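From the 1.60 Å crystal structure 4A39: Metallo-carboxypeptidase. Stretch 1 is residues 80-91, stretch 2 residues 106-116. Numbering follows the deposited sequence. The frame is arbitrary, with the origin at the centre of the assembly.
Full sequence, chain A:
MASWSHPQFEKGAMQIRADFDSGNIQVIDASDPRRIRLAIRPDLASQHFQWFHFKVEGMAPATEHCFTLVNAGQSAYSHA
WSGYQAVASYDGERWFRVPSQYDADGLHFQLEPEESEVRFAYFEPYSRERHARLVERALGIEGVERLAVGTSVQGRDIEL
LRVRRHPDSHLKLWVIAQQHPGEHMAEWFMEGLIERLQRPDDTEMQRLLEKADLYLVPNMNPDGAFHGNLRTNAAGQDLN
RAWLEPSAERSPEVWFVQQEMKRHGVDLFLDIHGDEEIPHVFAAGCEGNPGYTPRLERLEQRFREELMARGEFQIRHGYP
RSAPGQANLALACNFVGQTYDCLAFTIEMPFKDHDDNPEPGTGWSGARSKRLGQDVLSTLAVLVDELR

Stretch 1 80-91: AWSGYQAVASYD
Stretch 2 106-116: GLHFQLEPEES

Stretch 1 begins at Ala80 and makes a type II beta turn from Trp81 to Tyr84. The turn is closed by a backbone hydrogen bond from Tyr84 N to Trp81 O, 3.1 Å long. Ser82 has phi/psi of -64/126° and Gly83 of 85/-2°. At the Gly83 angles a side chain would be jammed against the carbonyl of Ser82, so the position calls for glycine. The chain then extends, with Val87 to Ser89 in strand. It bends at Tyr90 (-85/-33°) and Asp91 (-113/-14°).

Stretch 2 is a strand from Gly106 to Leu111, followed by loop. Gly106, at 124/-168°, also has backbone angles that call for glycine. Pro113 (-59/136°) and Glu114 (-86/-13°) turn the chain before Glu115 extends again (-131/164°).

The two stretches run in the same direction. Trp81 lies nearest Leu107, with CA to CA 7.0 Å. Ala86 lies nearest Phe109, CA to CA 6.9 Å, and Tyr90 nearest Glu115, CA to CA 7.1 Å. No backbone-to-backbone hydrogen bond joins them, so side chains carry the contact. Together they bury 473 Å².

Leu107, Phe109 and Leu111 alternate along the strand and point toward stretch 1. Leu107 has chi1 t and chi2 p. Leu107 CD2 lies 3.8 Å from Trp81 CZ3 and 4.2 Å from Tyr84 CE2, near the plane of the tyrosine ring at its edge. Trp81 is m with chi2 120°; Tyr84 is t with chi2 78°. These are apolar contacts between buried side chains.

Ala86 points toward Phe109, whose chi1 is p and chi2 91°. Ala86 CB sits over one ring face, 3.9 Å from Phe109 CD2. Ala86 CB is 4.1 Å from the centroid of the Phe109 ring and 19° off its normal, a CH-pi contact.

Tyr90 makes the largest contribution, with 127 Å² covered. Its chi1 is m and chi2 -63°, and its CA-to-CB bond points toward stretch 2. Glu114 N donates a hydrogen bond to Tyr90 OH at 2.9 Å, with an N-H...O angle of 163°. This nearly straight bond ties the hydroxyl to the loop backbone. Pro113 CA lies 3.5 Å from Tyr90 OH, at the ring edge, and Pro113 CB lies 4.2 Å from Tyr90 CE1. Leu111 (t, p) brings CD1 to 4.1 Å from Tyr90 OH.

Glu115 is m, t, with chi3 -9°. Glu115 OE1 lies 3.2 Å from Tyr90 CB, a packing contact with a carbon.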

# COMPACT_ATOMS: atom_id res chain seq x y z
N ALA A 80 -9.59 13.34 -6.63
CA ALA A 80 -9.56 12.71 -5.31
C ALA A 80 -9.19 13.66 -4.18
O ALA A 80 -9.20 13.27 -3.01
CB ALA A 80 -8.59 11.53 -5.32
N TRP A 81 -8.87 14.92 -4.50
CA TRP A 81 -8.50 15.88 -3.46
C TRP A 81 -9.70 16.33 -2.64
O TRP A 81 -9.56 16.71 -1.48
CB TRP A 81 -7.81 17.10 -4.06
CG TRP A 81 -6.46 16.82 -4.67
CD1 TRP A 81 -6.10 17.02 -5.97
CD2 TRP A 81 -5.30 16.33 -4.00
NE1 TRP A 81 -4.78 16.68 -6.15
CE2 TRP A 81 -4.26 16.25 -4.96
CE3 TRP A 81 -5.02 15.94 -2.68
CZ2 TRP A 81 -2.97 15.80 -4.64
CZ3 TRP A 81 -3.74 15.49 -2.36
CH2 TRP A 81 -2.73 15.43 -3.35
N SER A 82 -10.88 16.30 -3.25
CA SER A 82 -12.09 16.70 -2.55
C SER A 82 -12.35 15.73 -1.40
O SER A 82 -12.39 14.52 -1.60
CB SER A 82 -13.28 16.71 -3.52
OG SER A 82 -14.48 17.07 -2.85
N GLY A 83 -12.51 16.27 -0.20
CA GLY A 83 -12.76 15.44 0.96
C GLY A 83 -11.51 14.88 1.62
O GLY A 83 -11.59 14.18 2.63
N TYR A 84 -10.35 15.18 1.04
CA TYR A 84 -9.09 14.69 1.59
C TYR A 84 -8.48 15.68 2.58
O TYR A 84 -8.41 16.88 2.31
CB TYR A 84 -8.08 14.43 0.47
CG TYR A 84 -6.70 14.14 1.00
CD1 TYR A 84 -6.38 12.89 1.53
CD2 TYR A 84 -5.74 15.15 1.07
CE1 TYR A 84 -5.14 12.65 2.13
CE2 TYR A 84 -4.50 14.93 1.67
CZ TYR A 84 -4.21 13.68 2.20
OH TYR A 84 -3.00 13.49 2.82
N GLN A 85 -8.03 15.15 3.71
CA GLN A 85 -7.39 15.96 4.75
C GLN A 85 -5.94 15.51 4.87
O GLN A 85 -5.67 14.32 5.06
CB GLN A 85 -8.09 15.75 6.10
CG GLN A 85 -9.60 16.03 6.10
CD GLN A 85 -9.94 17.45 5.66
OE1 GLN A 85 -10.36 17.68 4.53
NE2 GLN A 85 -9.74 18.40 6.56
N ALA A 86 -5.01 16.45 4.74
CA ALA A 86 -3.58 16.16 4.84
C ALA A 86 -3.20 15.63 6.22
O ALA A 86 -3.86 15.93 7.21
CB ALA A 86 -2.77 17.41 4.53
N VAL A 87 -2.12 14.85 6.28
CA VAL A 87 -1.65 14.28 7.53
C VAL A 87 -0.39 15.02 7.97
O VAL A 87 0.42 15.44 7.14
CB VAL A 87 -1.34 12.78 7.38
CG1 VAL A 87 -1.37 12.10 8.73
CG2 VAL A 87 -2.34 12.13 6.43
N ALA A 88 -0.22 15.17 9.28
CA ALA A 88 0.94 15.86 9.83
C ALA A 88 1.45 15.16 11.08
O ALA A 88 0.76 14.33 11.66
CB ALA A 88 0.57 17.30 10.15
N SER A 89 2.67 15.51 11.48
CA SER A 89 3.27 14.93 12.68
C SER A 89 4.42 15.78 13.19
O SER A 89 5.23 16.27 12.41
CB SER A 89 3.79 13.52 12.39
OG SER A 89 4.45 13.00 13.53
N TYR A 90 4.50 15.95 14.51
CA TYR A 90 5.58 16.73 15.10
C TYR A 90 6.81 15.86 15.31
O TYR A 90 7.94 16.33 15.20
CB TYR A 90 5.16 17.30 16.46
CG TYR A 90 4.07 18.34 16.42
CD1 TYR A 90 4.24 19.55 15.76
CD2 TYR A 90 2.84 18.10 17.06
CE1 TYR A 90 3.23 20.51 15.73
CE2 TYR A 90 1.83 19.05 17.03
CZ TYR A 90 2.02 20.25 16.37
OH TYR A 90 1.02 21.19 16.35
N ASP A 91 6.58 14.58 15.60
CA ASP A 91 7.67 13.65 15.89
C ASP A 91 7.95 12.53 14.90
O ASP A 91 9.00 11.89 14.97
CB ASP A 91 7.47 13.03 17.28
CG ASP A 91 6.12 12.36 17.44
OD1 ASP A 91 5.45 12.09 16.42
OD2 ASP A 91 5.72 12.09 18.59
N GLY A 106 -5.74 24.89 -5.77
CA GLY A 106 -5.00 23.73 -5.29
C GLY A 106 -5.48 23.19 -3.96
O GLY A 106 -6.56 23.55 -3.49
N LEU A 107 -4.68 22.31 -3.36
CA LEU A 107 -5.02 21.74 -2.05
C LEU A 107 -4.51 22.70 -0.99
O LEU A 107 -3.36 23.13 -1.06
CB LEU A 107 -4.36 20.37 -1.85
CG LEU A 107 -4.65 19.71 -0.49
CD1 LEU A 107 -6.08 19.19 -0.48
CD2 LEU A 107 -3.68 18.58 -0.23
N HIS A 108 -5.36 23.03 -0.03
CA HIS A 108 -4.98 23.92 1.06
C HIS A 108 -5.17 23.23 2.40
O HIS A 108 -6.10 22.45 2.58
CB HIS A 108 -5.86 25.18 1.06
CG HIS A 108 -5.96 25.86 -0.27
ND1 HIS A 108 -6.99 25.63 -1.15
CD2 HIS A 108 -5.14 26.76 -0.88
CE1 HIS A 108 -6.81 26.36 -2.24
NE2 HIS A 108 -5.69 27.05 -2.10
N PHE A 109 -4.27 23.51 3.34
CA PHE A 109 -4.40 22.97 4.68
C PHE A 109 -3.76 23.94 5.67
O PHE A 109 -2.80 24.64 5.34
CB PHE A 109 -3.84 21.53 4.80
CG PHE A 109 -2.46 21.33 4.22
CD1 PHE A 109 -1.33 21.49 5.01
CD2 PHE A 109 -2.31 20.90 2.91
CE1 PHE A 109 -0.06 21.21 4.50
CE2 PHE A 109 -1.04 20.61 2.39
CZ PHE A 109 0.08 20.77 3.19
N GLN A 110 -4.33 24.01 6.88
CA GLN A 110 -3.84 24.93 7.89
C GLN A 110 -3.50 24.27 9.22
O GLN A 110 -4.09 23.26 9.62
CB GLN A 110 -4.88 26.03 8.15
CG GLN A 110 -5.39 26.77 6.92
CD GLN A 110 -6.45 25.99 6.15
OE1 GLN A 110 -7.38 25.44 6.73
NE2 GLN A 110 -6.30 25.94 4.83
N LEU A 111 -2.54 24.88 9.92
CA LEU A 111 -2.11 24.39 11.23
C LEU A 111 -1.44 25.49 12.03
O LEU A 111 -0.65 26.27 11.49
CB LEU A 111 -1.12 23.23 11.08
CG LEU A 111 -0.49 22.72 12.38
CD1 LEU A 111 -1.55 22.00 13.22
CD2 LEU A 111 0.65 21.77 12.06
N GLU A 112 -1.77 25.58 13.31
CA GLU A 112 -1.10 26.52 14.20
C GLU A 112 -0.25 25.53 15.01
O GLU A 112 -0.72 24.96 15.99
CB GLU A 112 -2.09 27.23 15.12
CG GLU A 112 -1.42 28.29 15.99
CD GLU A 112 -2.37 28.94 16.97
OE1 GLU A 112 -3.48 29.33 16.55
OE2 GLU A 112 -2.01 29.06 18.16
N PRO A 113 1.00 25.30 14.58
CA PRO A 113 1.92 24.37 15.24
C PRO A 113 2.22 24.66 16.71
O PRO A 113 2.46 25.80 17.10
CB PRO A 113 3.16 24.43 14.36
CG PRO A 113 3.17 25.85 13.90
CD PRO A 113 1.71 26.10 13.56
N GLU A 114 2.20 23.61 17.53
CA GLU A 114 2.49 23.73 18.95
C GLU A 114 4.00 23.65 19.20
O GLU A 114 4.48 23.97 20.29
CB GLU A 114 1.75 22.64 19.74
CG GLU A 114 0.24 22.84 19.80
CD GLU A 114 -0.14 24.16 20.46
OE1 GLU A 114 0.48 24.52 21.49
OE2 GLU A 114 -1.06 24.84 19.96
N GLU A 115 4.73 23.22 18.18
CA GLU A 115 6.19 23.07 18.22
C GLU A 115 6.74 23.76 16.99
O GLU A 115 6.00 24.06 16.06
CB GLU A 115 6.58 21.58 18.25
CG GLU A 115 6.04 20.85 19.48
CD GLU A 115 6.45 19.39 19.56
OE1 GLU A 115 7.02 18.86 18.59
OE2 GLU A 115 6.19 18.78 20.62
N SER A 116 8.05 24.03 16.99
CA SER A 116 8.71 24.74 15.88
C SER A 116 8.92 23.92 14.60
O SER A 116 9.24 24.48 13.55
CB SER A 116 10.03 25.34 16.34
OG SER A 116 10.96 24.31 16.62